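PDB 2QRU: uncharacterized protein from Enterococcus faecalis, which is of unknown function but adopts the alpha/beta hydrolase fold and may act as a hydrolase. Local coordinates for residues T27-Y32 with E90-N95; L136-E141 with F226-K231; Y189-N194 with S198-S203. All blocks are in the same frame, centred on the assembly; numbering follows the deposited sequence.

Contact 1 of 3, residues T27-Y32 with E90-N95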
loop_
_atom_site.group_PDB
_atom_site.type_symbol
_atom_site.label_atom_id
_atom_site.label_comp_id
_atom_site.label_asym_id
_atom_site.label_seq_id
_atom_site.Cartn_x
_atom_site.Cartn_y
_atom_site.Cartn_z
ATOM N N THR A 27 1.581 -0.630 23.681
ATOM C CA THR A 27 1.611 -1.300 22.400
ATOM C C THR A 27 2.462 -0.499 21.410
ATOM O O THR A 27 2.764 0.675 21.638
ATOM C CB THR A 27 0.162 -1.577 21.865
ATOM O OG1 THR A 27 0.220 -2.422 20.698
ATOM C CG2 THR A 27 -0.587 -0.262 21.554
ATOM N N ASN A 28 2.892 -1.173 20.353
ATOM C CA ASN A 28 3.515 -0.543 19.192
ATOM C C ASN A 28 2.474 -0.600 18.079
ATOM O O ASN A 28 1.451 -1.238 18.251
ATOM C CB ASN A 28 4.776 -1.316 18.801
ATOM C CG ASN A 28 6.019 -0.837 19.556
ATOM O OD1 ASN A 28 5.930 -0.077 20.519
ATOM N ND2 ASN A 28 7.187 -1.252 19.083
ATOM N N TYR A 29 2.718 0.057 16.941
ATOM C CA TYR A 29 1.706 0.121 15.900
ATOM C C TYR A 29 2.268 -0.208 14.528
ATOM O O TYR A 29 3.447 0.027 14.267
ATOM C CB TYR A 29 1.120 1.527 15.807
ATOM C CG TYR A 29 0.400 1.938 17.068
ATOM C CD1 TYR A 29 1.104 2.490 18.134
ATOM C CD2 TYR A 29 -0.979 1.731 17.201
ATOM C CE1 TYR A 29 0.452 2.849 19.317
ATOM C CE2 TYR A 29 -1.641 2.088 18.384
ATOM C CZ TYR A 29 -0.915 2.656 19.424
ATOM O OH TYR A 29 -1.549 3.008 20.594
ATOM N N VAL A 30 1.408 -0.719 13.661
ATOM C CA VAL A 30 1.713 -0.778 12.220
ATOM C C VAL A 30 0.563 -0.197 11.456
ATOM O O VAL A 30 -0.600 -0.595 11.683
ATOM C CB VAL A 30 1.939 -2.218 11.736
ATOM C CG1 VAL A 30 2.012 -2.288 10.209
ATOM C CG2 VAL A 30 3.222 -2.749 12.307
ATOM N N VAL A 31 0.879 0.737 10.556
ATOM C CA VAL A 31 -0.169 1.340 9.725
ATOM C C VAL A 31 -0.191 0.566 8.413
ATOM O O VAL A 31 0.849 0.446 7.746
ATOM C CB VAL A 31 0.077 2.844 9.467
ATOM C CG1 VAL A 31 -1.068 3.422 8.614
ATOM C CG2 VAL A 31 0.191 3.589 10.807
ATOM N N TYR A 32 -1.358 0.020 8.056
ATOM C CA TYR A 32 -1.499 -0.792 6.861
ATOM C C TYR A 32 -2.204 -0.006 5.747
ATOM O O TYR A 32 -3.308 0.529 5.973
ATOM C CB TYR A 32 -2.294 -2.053 7.170
ATOM C CG TYR A 32 -2.674 -2.832 5.941
ATOM C CD1 TYR A 32 -1.710 -3.571 5.255
ATOM C CD2 TYR A 32 -3.994 -2.822 5.456
ATOM C CE1 TYR A 32 -2.032 -4.304 4.115
ATOM C CE2 TYR A 32 -4.346 -3.545 4.303
ATOM C CZ TYR A 32 -3.356 -4.277 3.635
ATOM O OH TYR A 32 -3.661 -4.993 2.495
ATOM N N GLU A 90 -1.694 11.982 16.023
ATOM C CA GLU A 90 -2.255 12.844 17.083
ATOM C C GLU A 90 -3.129 12.057 18.040
ATOM O O GLU A 90 -3.055 12.223 19.275
ATOM C CB GLU A 90 -3.130 13.936 16.464
ATOM C CG GLU A 90 -2.695 15.287 16.812
ATOM C CD GLU A 90 -1.667 15.766 15.853
ATOM O OE1 GLU A 90 -2.056 16.500 14.908
ATOM O OE2 GLU A 90 -0.484 15.376 16.026
ATOM N N GLU A 91 -3.988 11.234 17.454
ATOM C CA GLU A 91 -5.101 10.634 18.152
ATOM C C GLU A 91 -4.753 9.273 18.758
ATOM O O GLU A 91 -5.140 8.965 19.896
ATOM C CB GLU A 91 -6.284 10.515 17.185
ATOM C CG GLU A 91 -7.532 9.936 17.779
ATOM C CD GLU A 91 -8.079 10.776 18.934
ATOM O OE1 GLU A 91 -7.818 12.001 18.967
ATOM O OE2 GLU A 91 -8.766 10.201 19.799
ATOM N N ILE A 92 -4.014 8.473 17.993
ATOM C CA ILE A 92 -3.803 7.059 18.338
ATOM C C ILE A 92 -2.336 6.699 18.606
ATOM O O ILE A 92 -1.999 6.241 19.706
ATOM C CB ILE A 92 -4.422 6.132 17.271
ATOM C CG1 ILE A 92 -5.936 6.347 17.187
ATOM C CG2 ILE A 92 -4.078 4.648 17.558
ATOM C CD1 ILE A 92 -6.578 5.692 15.995
ATOM N N ILE A 93 -1.453 6.886 17.612
ATOM C CA ILE A 93 -0.064 6.457 17.784
ATOM C C ILE A 93 0.625 7.261 18.884
ATOM O O ILE A 93 1.427 6.719 19.658
ATOM C CB ILE A 93 0.764 6.518 16.449
ATOM C CG1 ILE A 93 0.068 5.699 15.357
ATOM C CG2 ILE A 93 2.182 6.037 16.694
ATOM C CD1 ILE A 93 0.614 5.922 13.906
ATOM N N GLN A 94 0.289 8.550 18.953
ATOM C CA GLN A 94 0.798 9.470 19.984
ATOM C C GLN A 94 2.313 9.397 20.169
ATOM O O GLN A 94 2.812 9.319 21.298
ATOM C CB GLN A 94 0.066 9.280 21.320
ATOM C CG GLN A 94 -1.427 9.442 21.234
ATOM C CD GLN A 94 -2.095 9.199 22.579
ATOM O OE1 GLN A 94 -1.525 9.506 23.621
ATOM N NE2 GLN A 94 -3.292 8.631 22.560
ATOM N N ASN A 95 3.022 9.420 19.038
ATOM C CA ASN A 95 4.488 9.420 18.987
ATOM C C ASN A 95 5.157 8.145 19.478
ATOM O O ASN A 95 6.366 8.135 19.683
ATOM C CB ASN A 95 5.070 10.664 19.690
ATOM C CG ASN A 95 4.611 11.954 19.045
ATOM O OD1 ASN A 95 4.855 12.187 17.854
ATOM N ND2 ASN A 95 3.938 12.795 19.818
HETATM O O HOH W 1 0.225 5.224 21.825
#
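The phenol ring of Y29 packs against the last turn of helix 74-93, with CA of I93 over one face. That CA stands 4.2 Å from the centroid of the Y29 ring and 20° off its normal, displaced toward the rim, a CH-pi contact. The I93 side chain runs past the tyrosine in the opposite direction, its CG2 4.0 Å from Y29 CD1. I92 crosses the tyrosine at about a right angle and brings its CG2 to 3.6 Å from Y29 CE2. Deeper in, V31 has CG1 anti to the backbone N (chi1 -179°), and the other methyl, V31 CG2, is the one that meets I93 CD1, at 3.9 Å, the side chains again crossing nearly at right angles. The long isoleucine thus reaches both Y29 and V31, while F85 and L88 of the same helix close over V31.

Tyrosine suits the strand's partly exposed end, since its ring packs on I92 and I93 while its hydroxyl hydrogen-bonds a water. That water lies 3.1 Å from Y29 OH and donates to I93 O at 2.9 Å, satisfying a carbonyl at the helix end. There the chain leaves the helix at Q94 with positive phi. Side chains of a central strand packed against a helix that covers the sheet are characteristic of the alpha/beta hydrolase fold, here joining strand 28-33 to the C-terminal end of helix 74-93.

Contact 2 of 3, residues L136-E141 with F226-K231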
loop_
_atom_site.group_PDB
_atom_site.type_symbol
_atom_site.label_atom_id
_atom_site.label_comp_id
_atom_site.label_asym_id
_atom_site.label_seq_id
_atom_site.Cartn_x
_atom_site.Cartn_y
_atom_site.Cartn_z
ATOM N N LEU A 136 6.301 5.446 -11.032
ATOM C CA LEU A 136 5.148 5.061 -11.834
ATOM C C LEU A 136 5.542 4.731 -13.293
ATOM O O LEU A 136 4.665 4.554 -14.157
ATOM C CB LEU A 136 4.097 6.190 -11.768
ATOM C CG LEU A 136 3.597 6.464 -10.330
ATOM C CD1 LEU A 136 2.708 7.704 -10.319
ATOM C CD2 LEU A 136 2.883 5.266 -9.739
ATOM N N GLU A 137 6.849 4.599 -13.571
ATOM C CA GLU A 137 7.293 4.463 -14.977
ATOM C C GLU A 137 6.703 3.219 -15.628
ATOM O O GLU A 137 6.396 3.211 -16.814
ATOM C CB GLU A 137 8.817 4.407 -15.084
ATOM C CG GLU A 137 9.484 5.630 -14.530
ATOM C CD GLU A 137 9.023 6.887 -15.245
ATOM O OE1 GLU A 137 9.014 6.895 -16.499
ATOM O OE2 GLU A 137 8.646 7.835 -14.539
ATOM N N PHE A 138 6.535 2.160 -14.834
ATOM C CA PHE A 138 6.113 0.876 -15.385
ATOM C C PHE A 138 4.700 0.934 -16.016
ATOM O O PHE A 138 4.351 0.089 -16.846
ATOM C CB PHE A 138 6.226 -0.230 -14.318
ATOM C CG PHE A 138 5.214 -0.094 -13.218
ATOM C CD1 PHE A 138 5.459 0.761 -12.154
ATOM C CD2 PHE A 138 4.029 -0.813 -13.239
ATOM C CE1 PHE A 138 4.534 0.932 -11.163
ATOM C CE2 PHE A 138 3.090 -0.672 -12.228
ATOM C CZ PHE A 138 3.339 0.212 -11.186
ATOM N N ILE A 139 3.889 1.922 -15.642
ATOM C CA ILE A 139 2.526 1.998 -16.201
ATOM C C ILE A 139 2.520 2.526 -17.647
ATOM O O ILE A 139 1.477 2.520 -18.312
ATOM C CB ILE A 139 1.507 2.785 -15.304
ATOM C CG1 ILE A 139 1.652 4.300 -15.448
ATOM C CG2 ILE A 139 1.609 2.325 -13.845
ATOM C CD1 ILE A 139 0.652 5.102 -14.600
ATOM N N LYS A 140 3.692 2.959 -18.118
ATOM C CA LYS A 140 3.856 3.400 -19.510
ATOM C C LYS A 140 3.952 2.195 -20.437
ATOM O O LYS A 140 3.686 2.300 -21.647
ATOM C CB LYS A 140 5.112 4.247 -19.645
ATOM C CG LYS A 140 5.039 5.630 -19.017
ATOM C CD LYS A 140 6.410 6.327 -19.088
ATOM C CE LYS A 140 6.352 7.780 -18.600
ATOM N NZ LYS A 140 7.710 8.383 -18.499
ATOM N N GLU A 141 4.375 1.057 -19.865
ATOM C CA GLU A 141 4.515 -0.235 -20.563
ATOM C C GLU A 141 3.125 -0.885 -20.745
ATOM O O GLU A 141 2.304 -0.853 -19.819
ATOM C CB GLU A 141 5.435 -1.204 -19.760
ATOM C CG GLU A 141 6.904 -0.732 -19.460
ATOM C CD GLU A 141 7.618 -1.455 -18.254
ATOM O OE1 GLU A 141 7.368 -2.651 -17.948
ATOM O OE2 GLU A 141 8.466 -0.811 -17.598
ATOM N N PHE A 226 8.886 -7.156 -10.799
ATOM C CA PHE A 226 9.386 -7.427 -9.436
ATOM C C PHE A 226 10.773 -6.860 -9.150
ATOM O O PHE A 226 11.209 -6.834 -7.989
ATOM C CB PHE A 226 9.193 -8.907 -9.007
ATOM C CG PHE A 226 10.297 -9.860 -9.412
ATOM C CD1 PHE A 226 10.826 -9.882 -10.710
ATOM C CD2 PHE A 226 10.757 -10.788 -8.486
ATOM C CE1 PHE A 226 11.818 -10.841 -11.044
ATOM C CE2 PHE A 226 11.720 -11.767 -8.813
ATOM C CZ PHE A 226 12.259 -11.765 -10.076
ATOM N N ARG A 227 11.415 -6.298 -10.190
ATOM C CA ARG A 227 12.643 -5.526 -9.934
ATOM C C ARG A 227 12.388 -4.413 -8.901
ATOM O O ARG A 227 13.323 -3.956 -8.196
ATOM C CB ARG A 227 13.213 -4.942 -11.228
ATOM C CG ARG A 227 12.261 -3.953 -11.926
ATOM C CD ARG A 227 12.978 -3.157 -13.057
ATOM N NE ARG A 227 12.040 -2.221 -13.690
ATOM C CZ ARG A 227 11.766 -0.984 -13.230
ATOM N NH1 ARG A 227 12.380 -0.490 -12.131
ATOM N NH2 ARG A 227 10.882 -0.215 -13.891
ATOM N N TYR A 228 11.154 -3.905 -8.839
ATOM C CA TYR A 228 10.895 -2.833 -7.856
ATOM C C TYR A 228 11.098 -3.340 -6.432
ATOM O O TYR A 228 11.721 -2.665 -5.606
ATOM C CB TYR A 228 9.472 -2.313 -7.981
ATOM C CG TYR A 228 9.350 -1.310 -9.133
ATOM C CD1 TYR A 228 9.836 -0.008 -9.009
ATOM C CD2 TYR A 228 8.765 -1.692 -10.329
ATOM C CE1 TYR A 228 9.739 0.932 -10.081
ATOM C CE2 TYR A 228 8.647 -0.748 -11.412
ATOM C CZ TYR A 228 9.148 0.552 -11.269
ATOM O OH TYR A 228 9.013 1.465 -12.341
ATOM N N SER A 229 10.504 -4.503 -6.147
ATOM C CA SER A 229 10.653 -5.046 -4.801
ATOM C C SER A 229 12.087 -5.480 -4.512
ATOM O O SER A 229 12.516 -5.436 -3.370
ATOM C CB SER A 229 9.634 -6.171 -4.554
ATOM O OG SER A 229 8.325 -5.619 -4.489
ATOM N N LYS A 230 12.818 -5.912 -5.534
ATOM C CA LYS A 230 14.279 -6.161 -5.325
ATOM C C LYS A 230 14.971 -4.880 -4.884
ATOM O O LYS A 230 15.731 -4.892 -3.913
ATOM C CB LYS A 230 14.981 -6.637 -6.600
ATOM C CG LYS A 230 14.537 -8.027 -6.984
ATOM C CD LYS A 230 15.162 -8.405 -8.301
ATOM C CE LYS A 230 14.754 -9.779 -8.733
ATOM N NZ LYS A 230 15.128 -10.049 -10.179
ATOM N N LYS A 231 14.738 -3.781 -5.616
ATOM C CA LYS A 231 15.352 -2.508 -5.276
ATOM C C LYS A 231 14.955 -2.105 -3.856
ATOM O O LYS A 231 15.789 -1.663 -3.057
ATOM C CB LYS A 231 14.941 -1.419 -6.292
ATOM C CG LYS A 231 15.487 -0.035 -5.915
ATOM C CD LYS A 231 15.607 0.900 -7.112
ATOM C CE LYS A 231 14.236 1.314 -7.597
ATOM N NZ LYS A 231 14.441 2.380 -8.633
#
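Y228 and F138 bury most of the surface here, one from helix 227-235, the other from the 3-10 turn 137-140 in the loop after strand 127-130. Both leave their backbones toward the other segment, and the rings meet obliquely, planes inclined at 65° and centroids 5.4 Å apart; the closest carbons are F138 CD1 and Y228 CE2 at 3.6 Å. F138 has its CG between the backbone N and the carbonyl carbon (chi1 70°), which sets the ring against the tyrosine, and I139 CG2 lies over one of its faces. Phenylalanine fits this buried position because all it offers is carbon; Y133 adds an edge-to-face ring. F138 also lies near, without touching, S104, H249 and D221, a possible catalytic triad.

The tyrosine needs a polar partner at its far end, and D135, just before the 3-10 turn, supplies it by hydrogen bonding to Y228 OH. The same carboxylate oxygen of D135 also accepts from the backbone N of E137, so it ties the turn to the helix. The R227 guanidinium lies over one face of the Y228 ring, NH1 3.5 Å above its plane and toward the rim. The chemistry therefore implies apolar cohesion between the rings, with direction given by the tyrosine-aspartate bond.

Contact 3 of 3, residues Y189-N194 with S198-S203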
loop_
_atom_site.group_PDB
_atom_site.type_symbol
_atom_site.label_atom_id
_atom_site.label_comp_id
_atom_site.label_asym_id
_atom_site.label_seq_id
_atom_site.Cartn_x
_atom_site.Cartn_y
_atom_site.Cartn_z
ATOM N N TYR A 189 -4.765 9.319 -12.990
ATOM C CA TYR A 189 -3.869 9.683 -11.883
ATOM C C TYR A 189 -3.481 11.174 -11.842
ATOM O O TYR A 189 -2.973 11.659 -10.831
ATOM C CB TYR A 189 -2.575 8.889 -12.016
ATOM C CG TYR A 189 -2.621 7.430 -11.620
ATOM C CD1 TYR A 189 -3.618 6.915 -10.761
ATOM C CD2 TYR A 189 -1.568 6.578 -12.024
ATOM C CE1 TYR A 189 -3.596 5.564 -10.366
ATOM C CE2 TYR A 189 -1.543 5.251 -11.653
ATOM C CZ TYR A 189 -2.566 4.749 -10.821
ATOM O OH TYR A 189 -2.501 3.448 -10.451
ATOM N N GLY A 190 -3.710 11.900 -12.934
ATOM C CA GLY A 190 -3.248 13.302 -13.024
ATOM C C GLY A 190 -1.757 13.470 -13.283
ATOM O O GLY A 190 -1.174 14.543 -13.002
ATOM N N LEU A 191 -1.134 12.467 -13.893
ATOM C CA LEU A 191 0.316 12.550 -14.202
ATOM C C LEU A 191 0.587 13.504 -15.383
ATOM O O LEU A 191 -0.231 13.592 -16.289
ATOM C CB LEU A 191 0.888 11.183 -14.536
ATOM C CG LEU A 191 0.716 10.155 -13.409
ATOM C CD1 LEU A 191 1.328 8.806 -13.766
ATOM C CD2 LEU A 191 1.361 10.692 -12.150
ATOM N N PRO A 192 1.721 14.220 -15.351
ATOM C CA PRO A 192 2.079 15.153 -16.441
ATOM C C PRO A 192 1.971 14.517 -17.833
ATOM O O PRO A 192 2.496 13.422 -18.080
ATOM C CB PRO A 192 3.543 15.500 -16.129
ATOM C CG PRO A 192 3.609 15.394 -14.620
ATOM C CD PRO A 192 2.738 14.209 -14.281
ATOM N N GLU A 193 1.325 15.214 -18.759
ATOM C CA GLU A 193 1.151 14.680 -20.100
ATOM C C GLU A 193 2.468 14.538 -20.840
ATOM O O GLU A 193 2.551 13.778 -21.811
ATOM C CB GLU A 193 0.162 15.530 -20.905
ATOM C CG GLU A 193 -1.230 15.343 -20.378
ATOM C CD GLU A 193 -2.287 16.206 -21.036
ATOM O OE1 GLU A 193 -1.963 17.130 -21.843
ATOM O OE2 GLU A 193 -3.471 15.927 -20.724
ATOM N N ASN A 194 3.493 15.257 -20.396
ATOM C CA ASN A 194 4.787 15.213 -21.074
ATOM C C ASN A 194 5.631 13.989 -20.680
ATOM O O ASN A 194 6.755 13.822 -21.187
ATOM C CB ASN A 194 5.557 16.522 -20.859
ATOM C CG ASN A 194 6.202 16.617 -19.482
ATOM O OD1 ASN A 194 5.862 15.874 -18.562
ATOM N ND2 ASN A 194 7.147 17.546 -19.343
ATOM N N SER A 198 9.125 12.507 -12.819
ATOM C CA SER A 198 10.200 12.475 -11.848
ATOM C C SER A 198 9.701 12.864 -10.457
ATOM O O SER A 198 10.208 12.348 -9.470
ATOM C CB SER A 198 11.364 13.380 -12.286
ATOM O OG SER A 198 10.864 14.657 -12.567
ATOM N N ALA A 199 8.706 13.753 -10.358
ATOM C CA ALA A 199 8.217 14.157 -9.020
ATOM C C ALA A 199 7.576 12.989 -8.271
ATOM O O ALA A 199 7.450 13.023 -7.049
ATOM C CB ALA A 199 7.227 15.312 -9.107
ATOM N N TYR A 200 7.184 11.957 -9.018
ATOM C CA TYR A 200 6.463 10.811 -8.465
ATOM C C TYR A 200 7.390 9.638 -8.179
ATOM O O TYR A 200 6.929 8.581 -7.698
ATOM C CB TYR A 200 5.378 10.381 -9.451
ATOM C CG TYR A 200 4.345 11.459 -9.671
ATOM C CD1 TYR A 200 4.555 12.488 -10.601
ATOM C CD2 TYR A 200 3.164 11.487 -8.900
ATOM C CE1 TYR A 200 3.619 13.490 -10.786
ATOM C CE2 TYR A 200 2.209 12.491 -9.092
ATOM C CZ TYR A 200 2.452 13.494 -10.031
ATOM O OH TYR A 200 1.518 14.503 -10.226
ATOM N N ALA A 201 8.679 9.831 -8.465
ATOM C CA ALA A 201 9.690 8.785 -8.305
ATOM C C ALA A 201 10.575 9.006 -7.094
ATOM O O ALA A 201 11.000 10.142 -6.834
ATOM C CB ALA A 201 10.541 8.729 -9.539
ATOM N N LEU A 202 10.906 7.922 -6.393
ATOM C CA LEU A 202 11.867 7.974 -5.295
ATOM C C LEU A 202 13.232 7.584 -5.820
ATOM O O LEU A 202 13.386 6.516 -6.431
ATOM C CB LEU A 202 11.439 7.041 -4.159
ATOM C CG LEU A 202 10.087 7.433 -3.546
ATOM C CD1 LEU A 202 9.533 6.263 -2.748
ATOM C CD2 LEU A 202 10.238 8.681 -2.686
ATOM N N SER A 203 14.222 8.442 -5.564
ATOM C CA SER A 203 15.602 8.162 -5.960
ATOM C C SER A 203 16.244 7.124 -5.061
ATOM O O SER A 203 15.830 6.917 -3.925
ATOM C CB SER A 203 16.462 9.440 -5.899
ATOM O OG SER A 203 16.492 9.853 -4.547
HETATM O O HOH W 2 -1.075 13.712 -9.596
#
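With CG of both L191 and Y200 anti to the carbonyl carbon (chi1 near -60° in each), the leucine's chi2 of -179° sends CD1 straight on and turns CD2, the side branch, onto the tyrosine ring. L191 CD2 stands 3.5 Å from the centroid of the Y200 ring and only 8° off its normal, a centred CH-pi contact in which all six ring carbons lie within about 4 Å of the methyl. P192 and the tyrosine approach each other head-on, P192 CD meeting Y200 CE1 at 3.7 Å obliquely to the ring. The leucine's branched end gives a compact methyl for the face, and the rigid proline holds its ring beside the tyrosine without a mobile chain.

Tyrosine offers a flat face wide enough for that methyl and a hydroxyl that reaches back to the helix end: a water 2.8 Å from Y200 OH and 3.1 Å from Y189 O is close enough to bridge them. G190 follows the helix in a Schellman motif, its positive phi favouring glycine, and the chain then runs on in extended form through L191 and P192. Both segments belong to the connection between helices 185-189 and 204-208; Y200 also touches I74 and D75 at the start of helix 74-93, and its carbonyl accepts from Y108 of helix 105-119.

In the fold
Contact 1 joins a central strand to a helix covering the sheet; contact 2 sets a loop against helix 227-235, and contact 3 folds a loop on itself, both about 30 Å from contact 1 between centres. Contacts 2 and 3 touch, L136 and I139 packing on Y189, L191 and Y200, and contact 3 is nested in the loop that contact 2 closes. Helix 74-93 ends in contact 1 and starts beside Y200. Each contact mixes buried and more exposed residues: V31 and I93 are buried in contact 1, F138 and Y228 in contact 2, L191 alone in contact 3. Tyrosine meets isoleucines in contact 1, phenylalanine and arginine in contact 2, leucine and proline in contact 3. Waters serve the hydroxyls of contacts 1 and 3, an aspartate that of contact 2.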